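Local coordinates for beta-alanyl-CoA:ammonia lyase 2 (Clostridium propionicum, PDB 4MTU), which catalyses the elimination of ammonia from beta-alanyl-CoA, as a lyase of the hot dog fold superfamily, at the interface of chains A and B and the interface of chains A and C. Numbering follows the deposited sequence. Chains: chain A/B/C, Beta-alanyl-CoA:ammonia lyase 2.

Contact 1: the interface of chains A and B. Residues chain A 14, 65, 95, 98, 101, 103; chain B 18-20.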
# COMPACT_ATOMS: atom_id res chain seq x y z
N ALA A 14 0.03 8.75 7.58
CA ALA A 14 0.24 7.59 8.45
C ALA A 14 0.75 6.39 7.64
O ALA A 14 1.45 5.54 8.20
CB ALA A 14 -1.07 7.26 9.17
N VAL A 65 5.31 11.12 10.42
CA VAL A 65 3.92 11.29 9.96
C VAL A 65 3.54 12.74 10.22
O VAL A 65 3.78 13.30 11.31
CB VAL A 65 3.00 10.33 10.71
CG1 VAL A 65 1.54 10.60 10.36
CG2 VAL A 65 3.38 8.89 10.39
N MET A 95 3.75 18.29 12.48
CA MET A 95 2.98 18.30 13.69
C MET A 95 3.80 18.91 14.84
O MET A 95 5.01 18.72 14.90
CB MET A 95 2.60 16.87 14.14
CG MET A 95 1.83 16.07 13.08
SD MET A 95 0.29 16.79 12.50
CE MET A 95 -0.72 16.86 13.97
N ILE A 98 4.35 14.94 17.96
CA ILE A 98 4.09 13.63 17.42
C ILE A 98 3.81 12.62 18.50
O ILE A 98 3.25 11.53 18.22
CB ILE A 98 5.24 13.18 16.48
CG1 ILE A 98 4.82 12.09 15.50
CG2 ILE A 98 6.45 12.67 17.27
CD1 ILE A 98 3.77 12.52 14.51
N PRO A 101 -0.96 11.47 20.06
CA PRO A 101 -1.75 11.23 18.88
C PRO A 101 -3.00 12.05 18.75
O PRO A 101 -3.48 12.18 17.62
CB PRO A 101 -2.10 9.74 18.97
CG PRO A 101 -0.97 9.19 19.75
CD PRO A 101 -0.70 10.22 20.84
N ASP A 103 -3.18 15.25 19.57
CA ASP A 103 -2.81 16.68 19.35
C ASP A 103 -2.85 16.96 17.87
O ASP A 103 -2.12 16.31 17.10
CB ASP A 103 -1.44 16.94 19.95
CG ASP A 103 -1.04 18.38 20.08
OD1 ASP A 103 -1.66 19.24 19.42
OD2 ASP A 103 -0.08 18.65 20.87
N HIS B 18 -4.71 7.89 7.95
CA HIS B 18 -4.07 8.89 7.09
C HIS B 18 -3.43 10.00 7.91
O HIS B 18 -2.28 10.36 7.68
CB HIS B 18 -5.09 9.43 6.08
CG HIS B 18 -4.43 10.11 4.96
ND1 HIS B 18 -3.85 9.40 3.92
CD2 HIS B 18 -4.27 11.46 4.72
CE1 HIS B 18 -3.37 10.29 3.09
NE2 HIS B 18 -3.56 11.53 3.52
N TYR B 19 -4.19 10.59 8.79
CA TYR B 19 -3.67 11.60 9.69
C TYR B 19 -3.20 10.95 10.95
O TYR B 19 -3.45 9.75 11.20
CB TYR B 19 -4.71 12.70 9.94
CG TYR B 19 -5.11 13.34 8.63
CD1 TYR B 19 -4.23 14.17 7.91
CD2 TYR B 19 -6.37 13.07 8.00
CE1 TYR B 19 -4.56 14.74 6.69
CE2 TYR B 19 -6.66 13.67 6.80
CZ TYR B 19 -5.78 14.51 6.13
OH TYR B 19 -6.19 15.05 4.89
N THR B 20 -2.54 11.73 11.81
CA THR B 20 -2.26 11.27 13.14
C THR B 20 -3.55 10.98 13.90
O THR B 20 -4.67 11.35 13.50
CB THR B 20 -1.45 12.40 13.89
OG1 THR B 20 -2.02 13.68 13.65
CG2 THR B 20 -0.01 12.44 13.36
O HOH W 1 -3.69 14.19 15.81
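A loop of chain B, B:His18 to B:Thr20, lies against chain A where the 3-10 helix 14-16, the end of strand 82-95, the loop after it and the loop before strand 68-75 come together. B:Thr20 carries most of the contact and its two branches part company. Its CG2 methyl, anti to its own carbonyl carbon, packs against apolar side chains of chain A, 3.8 Å from CG1 of A:Val65 and 3.9 Å from CD1 of A:Ile98. A:Val65 runs antiparallel alongside the threonine, whereas A:Ile98 crosses it at about a right angle and touches through its terminal methyl. CG of A:Met95 adds a looser wall at 4.1 Å from the same CG2. The methionine is bent at both chi2 and chi3 (-58° and -63°), which folds its CE methyl back to 3.4 Å from B:Thr20 OG1. That hydroxyl, held between backbone N and carbonyl carbon (chi1 45°), faces a bridging water instead of the apolar side chains. The water lies 2.8 Å from B:Thr20 OG1 and also bonds the carbonyl oxygens of A:Pro101 and A:Asp103, so one water ties the threonine hydroxyl to two backbone carbonyls of the chain A loop. At the other end of the segment the backbone N of A:Ala14 donates a hydrogen bond to the carbonyl O of B:His18 at 2.8 Å. A:Ala14 CB rests against the same peptide. Together the direct bond, the methyl contacts and the water bridge dock the chain B loop on chain A, probably helping to hold neighbouring subunits of the hexameric assembly in register.

Contact 2: the interface of chains A and C. Residues chain A 8, 35, 38-39, 42, 48; chain C 11, 68, 95, 106.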
# COMPACT_ATOMS: atom_id res chain seq x y z
N HIS A 8 9.50 18.03 -6.18
CA HIS A 8 8.36 17.28 -5.72
C HIS A 8 7.97 17.80 -4.33
O HIS A 8 8.83 18.27 -3.58
CB HIS A 8 8.65 15.78 -5.73
CG HIS A 8 8.74 15.17 -7.08
ND1 HIS A 8 8.66 13.81 -7.28
CD2 HIS A 8 8.93 15.79 -8.28
CE1 HIS A 8 8.76 13.62 -8.58
NE2 HIS A 8 8.95 14.78 -9.23
N ASP A 35 11.91 9.21 -8.35
CA ASP A 35 10.87 9.81 -9.21
C ASP A 35 11.28 11.20 -9.70
O ASP A 35 10.97 11.58 -10.83
CB ASP A 35 9.56 9.85 -8.49
CG ASP A 35 8.91 8.52 -8.20
OD1 ASP A 35 9.46 7.47 -8.68
OD2 ASP A 35 7.85 8.55 -7.52
N THR A 38 13.66 10.50 -12.48
CA THR A 38 12.92 10.08 -13.67
C THR A 38 12.41 11.32 -14.41
O THR A 38 12.51 11.42 -15.63
CB THR A 38 11.75 9.18 -13.26
OG1 THR A 38 12.27 7.99 -12.64
CG2 THR A 38 10.94 8.76 -14.48
N GLU A 39 11.81 12.28 -13.67
CA GLU A 39 11.25 13.46 -14.31
C GLU A 39 12.34 14.23 -15.06
O GLU A 39 12.15 14.69 -16.21
CB GLU A 39 10.57 14.35 -13.26
CG GLU A 39 9.65 15.37 -13.89
CD GLU A 39 8.85 16.21 -12.92
OE1 GLU A 39 8.67 15.83 -11.77
OE2 GLU A 39 8.34 17.28 -13.37
N VAL A 42 13.11 12.38 -18.31
CA VAL A 42 12.06 12.64 -19.29
C VAL A 42 12.33 13.96 -20.00
O VAL A 42 12.23 14.08 -21.23
CB VAL A 42 10.66 12.61 -18.62
CG1 VAL A 42 9.59 13.08 -19.62
CG2 VAL A 42 10.36 11.21 -18.08
N ILE A 48 12.25 7.38 -19.56
CA ILE A 48 12.17 7.30 -18.09
C ILE A 48 13.51 6.92 -17.46
O ILE A 48 13.68 7.21 -16.27
CB ILE A 48 11.07 6.37 -17.60
CG1 ILE A 48 11.21 4.92 -18.12
CG2 ILE A 48 9.72 6.98 -17.91
CD1 ILE A 48 10.32 3.92 -17.39
N MET C 11 4.75 11.85 -8.88
CA MET C 11 4.57 10.93 -10.01
C MET C 11 3.49 9.92 -9.69
O MET C 11 3.42 9.42 -8.55
CB MET C 11 5.90 10.18 -10.29
CG MET C 11 5.90 9.44 -11.60
SD MET C 11 7.41 8.44 -11.81
CE MET C 11 6.94 6.97 -10.95
N PHE C 68 3.25 12.61 -14.48
CA PHE C 68 3.70 13.53 -13.41
C PHE C 68 2.62 14.57 -13.25
O PHE C 68 2.16 15.15 -14.23
CB PHE C 68 5.05 14.12 -13.74
CG PHE C 68 6.19 13.13 -13.62
CD1 PHE C 68 6.49 12.24 -14.65
CD2 PHE C 68 6.96 13.07 -12.46
CE1 PHE C 68 7.54 11.35 -14.52
CE2 PHE C 68 8.00 12.19 -12.34
CZ PHE C 68 8.32 11.33 -13.38
N MET C 95 3.99 9.17 -20.11
CA MET C 95 4.49 8.22 -21.06
C MET C 95 3.93 8.51 -22.46
O MET C 95 2.78 8.94 -22.58
CB MET C 95 4.07 6.78 -20.71
CG MET C 95 4.48 6.32 -19.31
SD MET C 95 6.24 6.38 -18.94
CE MET C 95 6.95 5.23 -20.10
N ALA C 106 8.90 8.95 -22.92
CA ALA C 106 8.05 9.84 -22.14
C ALA C 106 8.35 11.26 -22.55
O ALA C 106 9.42 11.55 -23.14
CB ALA C 106 8.27 9.62 -20.63
O HOH W 2 6.00 10.42 -6.72
O HOH W 3 5.24 7.49 -7.36
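Helix 27-45 of chain A, with the loop residue A:Ile48 beyond its end, packs over strands 4-11, 68-75, 82-95 and 106-109 of chain C. The ring of C:Phe68 is the centrepiece, wedged between the helix and C:Met11. A:Glu39 lays its aliphatic stem over one face, CB 4.0 Å from the ring centroid in a CH-pi contact, while CG of C:Met11 covers the opposite face. At the rim, in the ring plane, CG2 of A:Thr38 meets CZ at 3.8 Å. With CG anti to the backbone N (chi1 -165°) and an extended chain beyond it, A:Glu39 runs past the phenylalanine in the opposite direction, its carboxylate turned 42° from the ring. NE2 of A:His8 donates a hydrogen bond to A:Glu39 OE1 at 2.8 Å, nearly along the C-O axis and close to the imidazole plane, which probably steadies the carboxylate beside the ring. A:Asp35 and C:Met11 cross at about a right angle. The methionine bends at chi3 (85°), bringing its CE methyl to 3.4 Å from OD1 of the carboxylate. The other oxygen, OD2, binds two waters; one lies 2.9 Å from the backbone N of C:Met11 and the other contacts its carbonyl O, giving a solvent-mediated link where no direct polar bond spans the patch. Farther along, A:Val42 sets both methyls against C:Ala106, with CG2 3.7 Å from its CB. A:Ile48 then crosses C:Met95, CG2 touching SD at 3.7 Å. The patch is thus a chiefly apolar helix-on-sheet seam, edged by water bridges. It recurs with the chains exchanged across a two-fold axis and probably helps hold this pair of hot dog subunits together.

The centres of contact 1 and contact 2 lie about 29 Å apart. Chain A uses mainly loops and a short 3-10 helix in contact 1, but its long helix in contact 2. The clearest overlap is at the end of strand 82-95: A:Met95 receives a threonine in contact 1, while C:Met95, with the same bent shape, receives an isoleucine in contact 2. By the two-fold of contact 2, A:Met95 also meets C:Ile48, so this strand end serves both interfaces. As contact 2 belongs to a two-fold interface and contact 1 does not, the two modes together could connect pairs into the six-chain assembly.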